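Local coordinates for sperm-specific class P protein 34 (Caenorhabditis elegans, PDB 1M1S) that is of unknown function but belongs to the major sperm protein family, whose founding members build the filaments behind nematode sperm crawling, at residues A[45-48]-A[49-53]. Residues are numbered along the deposited sequence; the frame is centred on the assembly and turned at random.
Sequences SSNN and EHYRV
A single carbonyl, Asn47 O, accepts two weak hydrogen bonds from the chain that follows it: one from Glu49 N at 2.9 Å, the other from Tyr51 N at 3.4 Å. The first closes an inverse gamma turn centred on Asn48, in the connection between strands 38-45 and 51-60 of the immunoglobulin-like MSP fold. This hairpin connection illustrates how one backbone oxygen can serve two N-H groups where the chain turns back. The N-H...O angles, 145° and 139°, show both bonds to be well bent. Asn47 O also lies at the edge of the Tyr51 ring, in its plane, and 3.4 Å from Tyr51 CB. Asn47 CB lies 4.0 Å from Tyr51 CD1. With CG anti to the backbone N (chi1 -173°), the Asn47 amide is directed along the residues that follow, its fit against the His50 ring being too close in the model to be trusted. Asp80, at the start of strand 79-89, takes a weak bond from Asn47 ND2 and a hydrogen bond from Ser46 OG, tying the loop to that strand, while the Tyr51 ring meets that of Tyr20 and its side chain also touches Leu113. On the amide's other branch, Asn47 OD1 rests 3.3 Å from Glu49 CB.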
ATOM      1  N   SER A  45      -3.134   7.082   3.216  1.00 35.00           N
ATOM      2  CA  SER A  45      -2.235   7.307   4.323  1.00 35.00           C
ATOM      3  C   SER A  45      -2.872   8.185   5.375  1.00 35.00           C
ATOM      4  O   SER A  45      -3.463   9.203   5.046  1.00 35.00           O
ATOM      5  CB  SER A  45      -0.973   7.961   3.772  1.00 35.00           C
ATOM      6  OG  SER A  45       0.007   8.157   4.770  1.00 35.00           O
ATOM      7  N   SER A  46      -2.685   7.823   6.640  1.00 35.00           N
ATOM      8  CA  SER A  46      -3.248   8.555   7.772  1.00 35.00           C
ATOM      9  C   SER A  46      -2.426   9.776   8.113  1.00 35.00           C
ATOM     10  O   SER A  46      -2.951  10.830   8.452  1.00 35.00           O
ATOM     11  CB  SER A  46      -3.288   7.659   9.009  1.00 35.00           C
ATOM     12  OG  SER A  46      -1.997   7.556   9.573  1.00 35.00           O
ATOM     13  N   ASN A  47      -1.121   9.635   7.980  1.00 35.00           N
ATOM     14  CA  ASN A  47      -0.244  10.724   8.323  1.00 35.00           C
ATOM     15  C   ASN A  47       0.699  11.122   7.219  1.00 35.00           C
ATOM     16  O   ASN A  47       1.851  10.677   7.157  1.00 35.00           O
ATOM     17  CB  ASN A  47       0.539  10.365   9.573  1.00 35.00           C
ATOM     18  CG  ASN A  47       1.367  11.510  10.095  1.00 35.00           C
ATOM     19  OD1 ASN A  47       1.374  12.613   9.552  1.00 35.00           O
ATOM     20  ND2 ASN A  47       2.114  11.236  11.127  1.00 35.00           N
ATOM     21  N   ASN A  48       0.215  11.999   6.363  1.00 35.00           N
ATOM     22  CA  ASN A  48       1.017  12.489   5.280  1.00 35.00           C
ATOM     23  C   ASN A  48       1.908  13.632   5.755  1.00 35.00           C
ATOM     24  O   ASN A  48       1.994  14.667   5.110  1.00 35.00           O
ATOM     25  CB  ASN A  48       0.080  12.931   4.186  1.00 35.00           C
ATOM     26  CG  ASN A  48       0.101  12.004   3.052  1.00 35.00           C
ATOM     27  OD1 ASN A  48       1.141  11.802   2.436  1.00 35.00           O
ATOM     28  ND2 ASN A  48      -1.024  11.403   2.758  1.00 35.00           N
ATOM     29  N   GLU A  49       2.608  13.414   6.866  1.00 35.00           N
ATOM     30  CA  GLU A  49       3.451  14.447   7.451  1.00 35.00           C
ATOM     31  C   GLU A  49       4.648  13.953   8.260  1.00 35.00           C
ATOM     32  O   GLU A  49       5.466  14.761   8.689  1.00 35.00           O
ATOM     33  CB  GLU A  49       2.585  15.372   8.297  1.00 35.00           C
ATOM     34  CG  GLU A  49       3.295  16.523   8.989  1.00 35.00           C
ATOM     35  CD  GLU A  49       2.578  16.889  10.270  1.00 35.00           C
ATOM     36  OE1 GLU A  49       1.344  16.679  10.317  1.00 35.00           O
ATOM     37  OE2 GLU A  49       3.229  17.342  11.236  1.00 35.00           O
ATOM     38  N   HIS A  50       4.697  12.656   8.552  1.00 35.00           N
ATOM     39  CA  HIS A  50       5.834  12.049   9.254  1.00 35.00           C
ATOM     40  C   HIS A  50       6.142  10.852   8.370  1.00 35.00           C
ATOM     41  O   HIS A  50       7.202  10.251   8.447  1.00 35.00           O
ATOM     42  CB  HIS A  50       5.487  11.538  10.650  1.00 35.00           C
ATOM     43  CG  HIS A  50       4.968  12.586  11.589  1.00 35.00           C
ATOM     44  ND1 HIS A  50       5.719  13.702  11.952  1.00 35.00           N
ATOM     45  CD2 HIS A  50       3.789  12.709  12.197  1.00 35.00           C
ATOM     46  CE1 HIS A  50       4.975  14.463  12.729  1.00 35.00           C
ATOM     47  NE2 HIS A  50       3.801  13.895  12.906  1.00 35.00           N
ATOM     48  N   TYR A  51       5.180  10.509   7.523  1.00 35.00           N
ATOM     49  CA  TYR A  51       5.321   9.398   6.604  1.00 35.00           C
ATOM     50  C   TYR A  51       5.230   9.838   5.149  1.00 35.00           C
ATOM     51  O   TYR A  51       4.472  10.744   4.806  1.00 35.00           O
ATOM     52  CB  TYR A  51       4.254   8.354   6.912  1.00 35.00           C
ATOM     53  CG  TYR A  51       4.498   7.669   8.230  1.00 35.00           C
ATOM     54  CD1 TYR A  51       3.750   7.983   9.367  1.00 35.00           C
ATOM     55  CD2 TYR A  51       5.495   6.704   8.347  1.00 35.00           C
ATOM     56  CE1 TYR A  51       4.005   7.350  10.592  1.00 35.00           C
ATOM     57  CE2 TYR A  51       5.749   6.077   9.558  1.00 35.00           C
ATOM     58  CZ  TYR A  51       5.004   6.399  10.671  1.00 35.00           C
ATOM     59  OH  TYR A  51       5.298   5.778  11.855  1.00 35.00           O
ATOM     60  N   ARG A  52       6.053   9.216   4.315  1.00 35.00           N
ATOM     61  CA  ARG A  52       6.106   9.472   2.888  1.00 35.00           C
ATOM     62  C   ARG A  52       6.102   8.106   2.228  1.00 35.00           C
ATOM     63  O   ARG A  52       7.129   7.427   2.155  1.00 35.00           O
ATOM     64  CB  ARG A  52       7.376  10.232   2.550  1.00 35.00           C
ATOM     65  CG  ARG A  52       7.785  10.207   1.081  1.00 35.00           C
ATOM     66  CD  ARG A  52       9.122  10.943   0.915  1.00 35.00           C
ATOM     67  NE  ARG A  52      10.070  10.313  -0.013  1.00 35.00           N
ATOM     68  CZ  ARG A  52      11.397  10.340   0.141  1.00 35.00           C
ATOM     69  NH1 ARG A  52      11.937  10.962   1.182  1.00 35.00           N
ATOM     70  NH2 ARG A  52      12.184   9.749  -0.750  1.00 35.00           N
ATOM     71  N   VAL A  53       4.913   7.699   1.795  1.00 35.00           N
ATOM     72  CA  VAL A  53       4.703   6.413   1.138  1.00 35.00           C
ATOM     73  C   VAL A  53       4.700   6.546  -0.412  1.00 35.00           C
ATOM     74  O   VAL A  53       4.237   7.551  -0.968  1.00 35.00           O
ATOM     75  CB  VAL A  53       3.448   5.727   1.717  1.00 35.00           C
ATOM     76  CG1 VAL A  53       3.352   4.292   1.276  1.00 35.00           C
ATOM     77  CG2 VAL A  53       3.503   5.785   3.200  1.00 35.00           C
TER